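Side-chain contacts in Mab-21 domain-containing protein (Tribolium castaneum, PDB 7LT2), which senses double-stranded RNA in the cytoplasm and, in response, makes the cyclic dinucleotide 2',3'-cGAMP from ATP and GTP as an innate immune signal: residues 72-77 with 221-226; 123-128 with 236-241; 265-270 with 368-373; 352-355 with 360-363. All coordinates share one frame; numbering follows the deposited sequence.

Contact 1 lies in the core of the nucleotidyltransferase sheet and is mostly apolar: a phenylalanine ring with a leucine methyl over its face and a carboxylate at its edge. Contact 2 uses the same sheet near the surface, where strand 240-243 is entered from a loop; V225 N and S241 O join it to contact 1. Its chemistry turns to an arginine lying on a phenylalanine, with a water and an acid. Contacts 3 and 4, both partly buried, lie on the helical side, their centres about 12 Å apart. Contact 3 is a single salt bridge between two helices; contact 4, nested within the chain loop that contact 3 closes, mixes a side-chain amide hydrogen bond with isoleucine packing.

Contact 1 of 4, residues 72-77 with 221-226; sequences DLDILL and EFFIVP
A chi1 of 54° sets F223 CG between its backbone N and carbonyl carbon, and the ring projects towards strand 70-77, where D74 and L76 receive it. L76 turns CG away from its carbonyl carbon (chi1 -54°), and this brings CD2 up over one face of the ring. The methyl sits 3.7 Å from the ring centroid, close to the normal, in a CH-pi contact; its nearest ring atom is F223 CG, 3.6 Å from L76 CD2. The second methyl, L76 CD1, reaches F223 CD1 at 3.9 Å. D74 comes from another quarter: OD2 lies at the far edge of the ring, near its plane, 3.5 Å from F223 CZ, with the carboxylate turned 57° from the ring. Such an approach sets the acid oxygen against the slightly positive ring hydrogens, probably a mild electrostatic gain for a buried carboxylate. Both strands pair with strand 188-200, which runs between them, and F223 also touches S243, a probable GTP-site residue. D72, two residues before D74, is by similarity a catalytic magnesium ligand with E70 and D193, the acidic trio on neighbouring strands of the nucleotidyltransferase fold.

Contact 2 of 4, residues 123-128 with 236-241; sequences LADNDF and QGRYWS
R238 lays its guanidinium flat on the ring of F128, and this stack carries most of the contact. The planes are only 10° apart, and R238 CZ stands 3.6 Å from the ring centroid over the face, which makes it a cation-pi pair as well. The group is shifted towards one side of the ring, where R238 CZ comes within 3.4 Å of F128 CE2. A CH-pi contact extends the overlap inwards: R238 CD is 3.9 Å from the same centroid, because the arginine chain runs extended from CG to NE and skims the ring on its way out.

The charged interactions are looser. D125 OD1 lies at the edge of the guanidinium, in its plane, but at 3.6 Å from R238 NH2 this is a long salt bridge, and the carboxylate stands nearly upright to the guanidinium, at 82°. A water does the closer work, donating to D125 OD1 at 3.0 Å and accepting from R238 NE at 2.9 Å. The acid is held to the arginine mainly through this water.

The stack joins the loop between helix 118-122 and helix 131-147 to the loop entering strand 240-243, itself away from the probable nucleotide and metal sites. F128 also rests on K99 of strand 95-100. W97 of that strand makes a further cation-pi contact with R238, while W240 NE1 bonds to L129 O just ahead of helix 131-147.

Contact 3 of 4, residues 265-270 with 368-373; sequences IKKLKE and KEEYTK
E370 OE1 is gripped by two donors: K267 NZ, which reaches it at 2.8 Å across the gap between helices 258-272 and 368-375, and the backbone N of T367. The second bond, running from the third residue of helix 368-375 back to the residue just before the helix, is as in the glutamate's half of a capping box. It helps to fix the carboxylate where K267 meets it.

K267 NZ meets OE1 on the syn side, 17° out of the carboxylate plane, so the salt bridge is well directed. The strongest polar partner of K267 NZ is L365 O, at the end of helix 361-365, so one lysine ties three helices of this lobe together. Its chain starts with CG opposite the backbone N (chi1 -176°), then bends at chi2 and again at chi4, which swings NZ round to face the acid. E370 comes from the opposite direction on a chain extended beyond CG. The other carboxylate oxygen lies farther off: E370 OE2 is 3.6 Å from K267 NZ. K267 is buried, a low-polarity setting that probably strengthens the attraction, and also touches V65; its neighbour K266 is, by similarity, an ATP-binding residue.

Inside helix 368-375, K368 O accepts two bonds, from T372 N at 3.1 Å and from T372 OG1 at 3.3 Å, which reach it from opposite faces of its carbonyl plane.

Contact 4 of 4, residues 352-355 with 360-363; sequences KDIE and NIAK
N360 and D353 make the polar half of this contact. The side-chain amide of N360 donates through ND2 to the backbone O of D353 at 3.0 Å, in a nearly straight bond of 165°. The acceptor lies close to the plane of the amide, whereas the donor sits tilted by 27° from the plane of the carbonyl. A second bond fixes the other end of the same amide: K363 NZ, one turn further along, donates to N360 OD1 at 3.0 Å. With both ends engaged, the orientation of the amide is settled, and its NH2 is left facing helix 337-354.

With CG anti to the backbone N (chi1 -163°), D353 brings its carboxylate to this amide. The two side chains cross at about a right angle, yet their flat groups are nearly parallel, and OD2 of D353 is 3.5 Å from N360 ND2. Its stronger partner is H364, whose NE2 is hydrogen-bonded to D353 OD2, so the acid too spans the turn.

The apolar half lies beside these bonds. I354 and I361 meet at about a right angle, I354 CB standing 3.8 Å from I361 CG1. The CG2 methyl of I354 leans towards N360, 4.0 Å from N360 CB, and I354 CD1 comes within 4.1 Å of I361 CG1. I354 also packs on F305, M306 and L309 of helix 301-318, while I361 touches L6 of helix 5-13.

Together these contacts close a tight helix-loop-helix corner: the last turn of helix 337-354 offers a backbone carbonyl and an isoleucine, and segment 360-363 answers with an asparagine amide and a second isoleucine.

Contact 1 of 4, residues 72-77 with 221-226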
loop_
_atom_site.group_PDB
_atom_site.type_symbol
_atom_site.label_atom_id
_atom_site.label_comp_id
_atom_site.label_asym_id
_atom_site.label_seq_id
_atom_site.Cartn_x
_atom_site.Cartn_y
_atom_site.Cartn_z
ATOM N N ASP A 72 4.048 -3.741 1.552
ATOM C CA ASP A 72 4.369 -4.311 0.248
ATOM C C ASP A 72 5.688 -3.752 -0.266
ATOM O O ASP A 72 5.861 -2.532 -0.347
ATOM C CB ASP A 72 3.274 -4.002 -0.774
ATOM C CG ASP A 72 2.058 -4.883 -0.624
ATOM O OD1 ASP A 72 2.047 -5.771 0.260
ATOM O OD2 ASP A 72 1.106 -4.677 -1.405
ATOM N N LEU A 73 6.601 -4.641 -0.647
ATOM C CA LEU A 73 7.761 -4.233 -1.434
ATOM C C LEU A 73 7.374 -4.347 -2.901
ATOM O O LEU A 73 7.372 -5.440 -3.471
ATOM C CB LEU A 73 8.985 -5.086 -1.117
ATOM C CG LEU A 73 10.265 -4.548 -1.774
ATOM C CD1 LEU A 73 10.657 -3.220 -1.141
ATOM C CD2 LEU A 73 11.384 -5.565 -1.656
ATOM N N ASP A 74 7.020 -3.217 -3.509
ATOM C CA ASP A 74 6.711 -3.181 -4.935
ATOM C C ASP A 74 8.028 -3.119 -5.694
ATOM O O ASP A 74 8.697 -2.082 -5.729
ATOM C CB ASP A 74 5.808 -1.997 -5.261
ATOM C CG ASP A 74 4.411 -2.164 -4.705
ATOM O OD1 ASP A 74 3.929 -3.319 -4.621
ATOM O OD2 ASP A 74 3.797 -1.146 -4.335
ATOM N N ILE A 75 8.411 -4.247 -6.288
ATOM C CA ILE A 75 9.668 -4.379 -7.015
ATOM C C ILE A 75 9.403 -3.941 -8.451
ATOM O O ILE A 75 8.685 -4.621 -9.190
ATOM C CB ILE A 75 10.189 -5.821 -6.949
ATOM C CG1 ILE A 75 10.399 -6.241 -5.492
ATOM C CG2 ILE A 75 11.489 -5.975 -7.750
ATOM C CD1 ILE A 75 10.610 -7.734 -5.297
ATOM N N LEU A 76 9.965 -2.797 -8.848
ATOM C CA LEU A 76 9.608 -2.170 -10.120
ATOM C C LEU A 76 10.570 -2.629 -11.215
ATOM O O LEU A 76 11.762 -2.294 -11.194
ATOM C CB LEU A 76 9.605 -0.648 -9.991
ATOM C CG LEU A 76 8.734 -0.072 -8.862
ATOM C CD1 LEU A 76 8.560 1.424 -9.038
ATOM C CD2 LEU A 76 7.375 -0.751 -8.787
ATOM N N LEU A 77 10.044 -3.396 -12.165
ATOM C CA LEU A 77 10.770 -3.864 -13.336
ATOM C C LEU A 77 10.424 -2.968 -14.517
ATOM O O LEU A 77 9.304 -2.467 -14.624
ATOM C CB LEU A 77 10.396 -5.316 -13.645
ATOM C CG LEU A 77 10.319 -6.237 -12.424
ATOM C CD1 LEU A 77 9.647 -7.553 -12.769
ATOM C CD2 LEU A 77 11.715 -6.471 -11.864
ATOM N N GLU A 221 6.529 8.788 -13.007
ATOM C CA GLU A 221 6.383 7.358 -13.238
ATOM C C GLU A 221 5.212 6.777 -12.457
ATOM O O GLU A 221 4.858 7.246 -11.372
ATOM C CB GLU A 221 7.668 6.612 -12.869
ATOM C CG GLU A 221 8.857 7.017 -13.722
ATOM C CD GLU A 221 10.156 6.378 -13.284
ATOM O OE1 GLU A 221 10.140 5.552 -12.349
ATOM O OE2 GLU A 221 11.204 6.706 -13.882
ATOM N N PHE A 222 4.616 5.740 -13.028
ATOM C CA PHE A 222 3.586 4.956 -12.363
ATOM C C PHE A 222 3.869 3.497 -12.678
ATOM O O PHE A 222 4.704 3.183 -13.530
ATOM C CB PHE A 222 2.184 5.353 -12.832
ATOM C CG PHE A 222 1.920 5.006 -14.263
ATOM C CD1 PHE A 222 2.441 5.783 -15.285
ATOM C CD2 PHE A 222 1.166 3.892 -14.589
ATOM C CE1 PHE A 222 2.212 5.458 -16.608
ATOM C CE2 PHE A 222 0.931 3.560 -15.915
ATOM C CZ PHE A 222 1.455 4.345 -16.926
ATOM N N PHE A 223 3.180 2.585 -11.998
ATOM C CA PHE A 223 3.438 1.183 -12.282
ATOM C C PHE A 223 2.149 0.378 -12.257
ATOM O O PHE A 223 1.104 0.834 -11.784
ATOM C CB PHE A 223 4.500 0.577 -11.333
ATOM C CG PHE A 223 4.228 0.750 -9.857
ATOM C CD1 PHE A 223 4.641 1.892 -9.187
ATOM C CD2 PHE A 223 3.641 -0.274 -9.127
ATOM C CE1 PHE A 223 4.428 2.033 -7.818
ATOM C CE2 PHE A 223 3.430 -0.149 -7.763
ATOM C CZ PHE A 223 3.821 1.011 -7.108
ATOM N N ILE A 224 2.229 -0.814 -12.842
ATOM C CA ILE A 224 1.110 -1.745 -12.872
ATOM C C ILE A 224 1.425 -2.900 -11.937
ATOM O O ILE A 224 2.584 -3.294 -11.758
ATOM C CB ILE A 224 0.788 -2.251 -14.297
ATOM C CG1 ILE A 224 1.960 -3.048 -14.888
ATOM C CG2 ILE A 224 0.371 -1.081 -15.184
ATOM C CD1 ILE A 224 1.682 -3.632 -16.299
ATOM N N VAL A 225 0.371 -3.436 -11.332
ATOM C CA VAL A 225 0.461 -4.407 -10.245
ATOM C C VAL A 225 -0.303 -5.656 -10.670
ATOM O O VAL A 225 -1.400 -5.541 -11.238
ATOM C CB VAL A 225 -0.092 -3.811 -8.938
ATOM C CG1 VAL A 225 -0.068 -4.823 -7.813
ATOM C CG2 VAL A 225 0.710 -2.577 -8.541
ATOM N N PRO A 226 0.230 -6.865 -10.429
ATOM C CA PRO A 226 -0.412 -8.083 -10.952
ATOM C C PRO A 226 -1.588 -8.569 -10.123
ATOM O O PRO A 226 -1.713 -9.770 -9.862
ATOM C CB PRO A 226 0.731 -9.105 -10.937
ATOM C CG PRO A 226 1.582 -8.671 -9.783
ATOM C CD PRO A 226 1.498 -7.161 -9.739
#

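Contact 2 of 4, residues 123-128 with 236-241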
loop_
_atom_site.group_PDB
_atom_site.type_symbol
_atom_site.label_atom_id
_atom_site.label_comp_id
_atom_site.label_asym_id
_atom_site.label_seq_id
_atom_site.Cartn_x
_atom_site.Cartn_y
_atom_site.Cartn_z
ATOM N N LEU A 123 5.146 -13.607 -20.953
ATOM C CA LEU A 123 4.171 -13.204 -21.956
ATOM C C LEU A 123 3.241 -14.348 -22.330
ATOM O O LEU A 123 3.666 -15.501 -22.450
ATOM C CB LEU A 123 4.868 -12.687 -23.217
ATOM C CG LEU A 123 5.791 -11.494 -22.970
ATOM C CD1 LEU A 123 6.406 -11.016 -24.289
ATOM C CD2 LEU A 123 5.026 -10.369 -22.271
ATOM N N ALA A 124 1.973 -14.014 -22.519
ATOM C CA ALA A 124 0.986 -14.960 -23.014
ATOM C C ALA A 124 0.907 -14.819 -24.533
ATOM O O ALA A 124 1.811 -14.261 -25.163
ATOM C CB ALA A 124 -0.358 -14.726 -22.321
ATOM N N ASP A 125 -0.168 -15.319 -25.137
ATOM C CA ASP A 125 -0.328 -15.211 -26.580
ATOM C C ASP A 125 -0.376 -13.749 -27.007
ATOM O O ASP A 125 -0.926 -12.894 -26.305
ATOM C CB ASP A 125 -1.596 -15.946 -27.020
ATOM C CG ASP A 125 -2.776 -15.695 -26.092
ATOM O OD1 ASP A 125 -2.781 -14.665 -25.383
ATOM O OD2 ASP A 125 -3.697 -16.539 -26.067
ATOM N N ASN A 126 0.233 -13.467 -28.160
ATOM C CA ASN A 126 0.303 -12.136 -28.761
ATOM C C ASN A 126 1.139 -11.161 -27.938
ATOM O O ASN A 126 0.974 -9.941 -28.063
ATOM C CB ASN A 126 -1.096 -11.557 -29.008
ATOM C CG ASN A 126 -1.908 -12.396 -29.977
ATOM O OD1 ASN A 126 -1.614 -12.442 -31.172
ATOM N ND2 ASN A 126 -2.942 -13.060 -29.467
ATOM N N ASP A 127 2.037 -11.683 -27.101
ATOM C CA ASP A 127 3.002 -10.875 -26.347
ATOM C C ASP A 127 2.313 -9.923 -25.370
ATOM O O ASP A 127 2.754 -8.789 -25.165
ATOM C CB ASP A 127 3.940 -10.111 -27.283
ATOM C CG ASP A 127 5.015 -11.002 -27.885
ATOM O OD1 ASP A 127 5.140 -12.165 -27.444
ATOM O OD2 ASP A 127 5.734 -10.544 -28.800
ATOM N N PHE A 128 1.228 -10.387 -24.754
ATOM C CA PHE A 128 0.610 -9.664 -23.651
ATOM C C PHE A 128 1.292 -10.047 -22.348
ATOM O O PHE A 128 1.534 -11.231 -22.094
ATOM C CB PHE A 128 -0.885 -9.961 -23.561
ATOM C CG PHE A 128 -1.721 -9.170 -24.522
ATOM C CD1 PHE A 128 -2.211 -7.925 -24.167
ATOM C CD2 PHE A 128 -2.024 -9.674 -25.779
ATOM C CE1 PHE A 128 -2.988 -7.192 -25.048
ATOM C CE2 PHE A 128 -2.801 -8.944 -26.664
ATOM C CZ PHE A 128 -3.281 -7.703 -26.298
ATOM N N GLN A 236 -7.922 -14.606 -19.119
ATOM C CA GLN A 236 -7.276 -14.774 -17.827
ATOM C C GLN A 236 -5.818 -14.337 -17.902
ATOM O O GLN A 236 -5.096 -14.699 -18.837
ATOM C CB GLN A 236 -7.381 -16.237 -17.394
ATOM C CG GLN A 236 -6.886 -16.548 -15.994
ATOM C CD GLN A 236 -7.230 -17.967 -15.574
ATOM O OE1 GLN A 236 -8.403 -18.326 -15.463
ATOM N NE2 GLN A 236 -6.207 -18.784 -15.349
ATOM N N GLY A 237 -5.390 -13.540 -16.923
ATOM C CA GLY A 237 -4.002 -13.147 -16.798
ATOM C C GLY A 237 -3.621 -11.841 -17.461
ATOM O O GLY A 237 -2.528 -11.325 -17.186
ATOM N N ARG A 238 -4.478 -11.280 -18.316
ATOM C CA ARG A 238 -4.133 -10.051 -19.023
ATOM C C ARG A 238 -4.396 -8.786 -18.221
ATOM O O ARG A 238 -3.875 -7.726 -18.586
ATOM C CB ARG A 238 -4.912 -9.945 -20.332
ATOM C CG ARG A 238 -4.259 -10.623 -21.501
ATOM C CD ARG A 238 -4.847 -10.092 -22.787
ATOM N NE ARG A 238 -4.613 -11.000 -23.898
ATOM C CZ ARG A 238 -5.175 -10.877 -25.090
ATOM N NH1 ARG A 238 -6.021 -9.894 -25.355
ATOM N NH2 ARG A 238 -4.882 -11.759 -26.039
ATOM N N TYR A 239 -5.203 -8.856 -17.165
ATOM C CA TYR A 239 -5.678 -7.662 -16.475
ATOM C C TYR A 239 -4.722 -7.284 -15.351
ATOM O O TYR A 239 -4.535 -8.051 -14.399
ATOM C CB TYR A 239 -7.090 -7.880 -15.929
ATOM C CG TYR A 239 -8.152 -7.941 -16.998
ATOM C CD1 TYR A 239 -8.379 -9.112 -17.705
ATOM C CD2 TYR A 239 -8.931 -6.828 -17.303
ATOM C CE1 TYR A 239 -9.352 -9.182 -18.686
ATOM C CE2 TYR A 239 -9.912 -6.888 -18.286
ATOM C CZ TYR A 239 -10.113 -8.070 -18.976
ATOM O OH TYR A 239 -11.082 -8.151 -19.955
ATOM N N TRP A 240 -4.135 -6.096 -15.459
ATOM C CA TRP A 240 -3.238 -5.542 -14.455
ATOM C C TRP A 240 -3.904 -4.360 -13.766
ATOM O O TRP A 240 -4.649 -3.605 -14.398
ATOM C CB TRP A 240 -1.925 -5.086 -15.092
ATOM C CG TRP A 240 -1.088 -6.213 -15.581
ATOM C CD1 TRP A 240 -1.318 -6.989 -16.679
ATOM C CD2 TRP A 240 0.120 -6.701 -14.989
ATOM N NE1 TRP A 240 -0.330 -7.933 -16.808
ATOM C CE2 TRP A 240 0.569 -7.778 -15.787
ATOM C CE3 TRP A 240 0.866 -6.338 -13.865
ATOM C CZ2 TRP A 240 1.728 -8.494 -15.492
ATOM C CZ3 TRP A 240 2.023 -7.046 -13.577
ATOM C CH2 TRP A 240 2.439 -8.114 -14.387
ATOM N N SER A 241 -3.634 -4.203 -12.472
ATOM C CA SER A 241 -4.069 -3.031 -11.726
ATOM C C SER A 241 -3.053 -1.908 -11.882
ATOM O O SER A 241 -1.862 -2.151 -12.074
ATOM C CB SER A 241 -4.234 -3.348 -10.238
ATOM O OG SER A 241 -5.211 -4.346 -10.018
HETATM O O HOH W 1 -3.559 -13.507 -22.779
#

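Contact 3 of 4, residues 265-270 with 368-373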
loop_
_atom_site.group_PDB
_atom_site.type_symbol
_atom_site.label_atom_id
_atom_site.label_comp_id
_atom_site.label_asym_id
_atom_site.label_seq_id
_atom_site.Cartn_x
_atom_site.Cartn_y
_atom_site.Cartn_z
ATOM N N ILE A 265 -10.629 8.395 11.855
ATOM C CA ILE A 265 -11.763 7.782 11.170
ATOM C C ILE A 265 -11.515 6.293 10.945
ATOM O O ILE A 265 -12.425 5.471 11.116
ATOM C CB ILE A 265 -12.061 8.528 9.856
ATOM C CG1 ILE A 265 -12.568 9.941 10.167
ATOM C CG2 ILE A 265 -13.068 7.753 9.009
ATOM C CD1 ILE A 265 -12.809 10.800 8.943
ATOM N N LYS A 266 -10.283 5.914 10.582
ATOM C CA LYS A 266 -9.984 4.489 10.420
ATOM C C LYS A 266 -10.137 3.739 11.737
ATOM O O LYS A 266 -10.578 2.583 11.753
ATOM C CB LYS A 266 -8.571 4.294 9.853
ATOM C CG LYS A 266 -8.439 4.624 8.373
ATOM C CD LYS A 266 -6.991 4.524 7.896
ATOM C CE LYS A 266 -6.466 3.105 7.988
ATOM N NZ LYS A 266 -5.138 2.925 7.313
ATOM N N LYS A 267 -9.774 4.377 12.856
ATOM C CA LYS A 267 -9.970 3.745 14.157
ATOM C C LYS A 267 -11.449 3.526 14.431
ATOM O O LYS A 267 -11.850 2.462 14.918
ATOM C CB LYS A 267 -9.339 4.605 15.256
ATOM C CG LYS A 267 -9.397 4.005 16.667
ATOM C CD LYS A 267 -8.480 2.799 16.791
ATOM C CE LYS A 267 -8.277 2.374 18.245
ATOM N NZ LYS A 267 -9.559 1.972 18.868
ATOM N N LEU A 268 -12.277 4.525 14.110
ATOM C CA LEU A 268 -13.723 4.374 14.229
ATOM C C LEU A 268 -14.232 3.249 13.337
ATOM O O LEU A 268 -15.101 2.466 13.744
ATOM C CB LEU A 268 -14.404 5.695 13.871
ATOM C CG LEU A 268 -15.926 5.780 13.976
ATOM C CD1 LEU A 268 -16.374 5.531 15.409
ATOM C CD2 LEU A 268 -16.422 7.134 13.476
ATOM N N LYS A 269 -13.700 3.157 12.118
ATOM C CA LYS A 269 -14.097 2.096 11.198
ATOM C C LYS A 269 -13.757 0.723 11.760
ATOM O O LYS A 269 -14.568 -0.211 11.679
ATOM C CB LYS A 269 -13.419 2.319 9.839
ATOM C CG LYS A 269 -13.749 1.278 8.770
ATOM C CD LYS A 269 -12.720 0.148 8.714
ATOM C CE LYS A 269 -11.387 0.626 8.150
ATOM N NZ LYS A 269 -10.425 -0.499 7.988
ATOM N N GLU A 270 -12.558 0.577 12.330
ATOM C CA GLU A 270 -12.153 -0.703 12.899
ATOM C C GLU A 270 -13.080 -1.136 14.021
ATOM O O GLU A 270 -13.339 -2.332 14.190
ATOM C CB GLU A 270 -10.722 -0.624 13.428
ATOM C CG GLU A 270 -9.649 -0.592 12.371
ATOM C CD GLU A 270 -8.259 -0.564 12.984
ATOM O OE1 GLU A 270 -8.124 -0.907 14.179
ATOM O OE2 GLU A 270 -7.303 -0.192 12.276
ATOM N N LYS A 368 -13.798 -0.807 25.027
ATOM C CA LYS A 368 -13.952 -0.586 26.460
ATOM C C LYS A 368 -12.642 -0.846 27.188
ATOM O O LYS A 368 -12.295 -0.132 28.135
ATOM C CB LYS A 368 -15.076 -1.462 27.008
ATOM C CG LYS A 368 -16.362 -1.294 26.218
ATOM C CD LYS A 368 -17.596 -1.617 27.027
ATOM C CE LYS A 368 -18.830 -1.193 26.254
ATOM N NZ LYS A 368 -20.046 -1.377 27.062
ATOM N N GLU A 369 -11.874 -1.834 26.723
ATOM C CA GLU A 369 -10.586 -2.133 27.340
ATOM C C GLU A 369 -9.579 -1.017 27.087
ATOM O O GLU A 369 -8.821 -0.644 27.990
ATOM C CB GLU A 369 -10.057 -3.471 26.820
ATOM C CG GLU A 369 -10.875 -4.680 27.273
ATOM C CD GLU A 369 -12.223 -4.794 26.571
ATOM O OE1 GLU A 369 -12.355 -4.279 25.439
ATOM O OE2 GLU A 369 -13.150 -5.398 27.157
ATOM N N GLU A 370 -9.552 -0.474 25.865
ATOM C CA GLU A 370 -8.703 0.682 25.590
ATOM C C GLU A 370 -9.151 1.897 26.391
ATOM O O GLU A 370 -8.320 2.675 26.874
ATOM C CB GLU A 370 -8.714 1.010 24.096
ATOM C CG GLU A 370 -7.875 0.093 23.219
ATOM C CD GLU A 370 -8.166 0.302 21.748
ATOM O OE1 GLU A 370 -9.281 0.768 21.434
ATOM O OE2 GLU A 370 -7.284 0.011 20.909
ATOM N N TYR A 371 -10.466 2.084 26.537
ATOM C CA TYR A 371 -10.967 3.261 27.235
ATOM C C TYR A 371 -10.554 3.263 28.701
ATOM O O TYR A 371 -10.301 4.330 29.274
ATOM C CB TYR A 371 -12.489 3.339 27.112
ATOM C CG TYR A 371 -13.061 4.654 27.584
ATOM C CD1 TYR A 371 -13.152 5.739 26.725
ATOM C CD2 TYR A 371 -13.510 4.811 28.889
ATOM C CE1 TYR A 371 -13.673 6.944 27.154
ATOM C CE2 TYR A 371 -14.035 6.012 29.323
ATOM C CZ TYR A 371 -14.114 7.075 28.451
ATOM O OH TYR A 371 -14.635 8.275 28.880
ATOM N N THR A 372 -10.482 2.086 29.325
ATOM C CA THR A 372 -10.026 2.008 30.706
ATOM C C THR A 372 -8.573 2.453 30.824
ATOM O O THR A 372 -8.223 3.241 31.709
ATOM C CB THR A 372 -10.207 0.586 31.237
ATOM O OG1 THR A 372 -11.606 0.271 31.294
ATOM C CG2 THR A 372 -9.601 0.454 32.626
ATOM N N LYS A 373 -7.710 1.967 29.927
ATOM C CA LYS A 373 -6.317 2.403 29.938
ATOM C C LYS A 373 -6.199 3.886 29.612
ATOM O O LYS A 373 -5.327 4.577 30.151
ATOM C CB LYS A 373 -5.500 1.578 28.944
ATOM C CG LYS A 373 -5.597 0.078 29.166
ATOM C CD LYS A 373 -4.630 -0.688 28.277
ATOM C CE LYS A 373 -4.733 -2.181 28.536
ATOM N NZ LYS A 373 -3.704 -2.942 27.783
#

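Contact 4 of 4, residues 352-355 with 360-363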
loop_
_atom_site.group_PDB
_atom_site.type_symbol
_atom_site.label_atom_id
_atom_site.label_comp_id
_atom_site.label_asym_id
_atom_site.label_seq_id
_atom_site.Cartn_x
_atom_site.Cartn_y
_atom_site.Cartn_z
ATOM N N LYS A 352 -24.065 12.766 15.883
ATOM C CA LYS A 352 -24.967 13.462 16.796
ATOM C C LYS A 352 -24.468 13.380 18.232
ATOM O O LYS A 352 -24.638 14.322 19.015
ATOM C CB LYS A 352 -26.376 12.879 16.694
ATOM C CG LYS A 352 -27.014 13.018 15.325
ATOM C CD LYS A 352 -27.159 14.476 14.929
ATOM C CE LYS A 352 -28.558 14.992 15.212
ATOM N NZ LYS A 352 -29.566 14.348 14.324
ATOM N N ASP A 353 -23.842 12.261 18.593
ATOM C CA ASP A 353 -23.423 12.046 19.971
ATOM C C ASP A 353 -22.162 12.827 20.327
ATOM O O ASP A 353 -21.942 13.126 21.506
ATOM C CB ASP A 353 -23.201 10.550 20.214
ATOM C CG ASP A 353 -23.161 10.198 21.680
ATOM O OD1 ASP A 353 -24.179 10.423 22.367
ATOM O OD2 ASP A 353 -22.118 9.688 22.140
ATOM N N ILE A 354 -21.331 13.161 19.339
ATOM C CA ILE A 354 -20.072 13.855 19.589
ATOM C C ILE A 354 -20.091 15.301 19.110
ATOM O O ILE A 354 -19.220 16.081 19.527
ATOM C CB ILE A 354 -18.881 13.107 18.955
ATOM C CG1 ILE A 354 -18.951 13.178 17.428
ATOM C CG2 ILE A 354 -18.842 11.662 19.430
ATOM C CD1 ILE A 354 -17.809 12.458 16.728
ATOM N N GLU A 355 -21.029 15.666 18.235
ATOM C CA GLU A 355 -21.296 17.020 17.753
ATOM C C GLU A 355 -20.917 18.107 18.750
ATOM O O GLU A 355 -20.035 18.932 18.489
ATOM C CB GLU A 355 -22.786 17.137 17.427
ATOM C CG GLU A 355 -23.117 18.000 16.244
ATOM C CD GLU A 355 -24.404 17.569 15.579
ATOM O OE1 GLU A 355 -25.406 17.338 16.296
ATOM O OE2 GLU A 355 -24.406 17.437 14.338
ATOM N N ASN A 360 -17.135 12.644 24.290
ATOM C CA ASN A 360 -17.693 11.367 23.870
ATOM C C ASN A 360 -16.924 10.722 22.724
ATOM O O ASN A 360 -17.190 9.557 22.407
ATOM C CB ASN A 360 -19.160 11.535 23.452
ATOM C CG ASN A 360 -20.066 11.861 24.622
ATOM O OD1 ASN A 360 -19.682 11.704 25.779
ATOM N ND2 ASN A 360 -21.281 12.308 24.324
ATOM N N ILE A 361 -15.990 11.439 22.093
ATOM C CA ILE A 361 -15.289 10.882 20.937
ATOM C C ILE A 361 -14.523 9.626 21.330
ATOM O O ILE A 361 -14.601 8.594 20.652
ATOM C CB ILE A 361 -14.356 11.932 20.311
ATOM C CG1 ILE A 361 -15.160 13.099 19.740
ATOM C CG2 ILE A 361 -13.495 11.292 19.229
ATOM C CD1 ILE A 361 -14.286 14.254 19.252
ATOM N N ALA A 362 -13.761 9.701 22.426
ATOM C CA ALA A 362 -12.972 8.556 22.867
ATOM C C ALA A 362 -13.850 7.357 23.191
ATOM O O ALA A 362 -13.415 6.209 23.036
ATOM C CB ALA A 362 -12.129 8.929 24.086
ATOM N N LYS A 363 -15.082 7.599 23.643
ATOM C CA LYS A 363 -15.983 6.495 23.948
ATOM C C LYS A 363 -16.363 5.716 22.696
ATOM O O LYS A 363 -16.615 4.508 22.771
ATOM C CB LYS A 363 -17.235 7.024 24.647
ATOM C CG LYS A 363 -16.948 7.810 25.917
ATOM C CD LYS A 363 -18.218 8.452 26.455
ATOM C CE LYS A 363 -17.930 9.312 27.668
ATOM N NZ LYS A 363 -19.165 9.973 28.188
#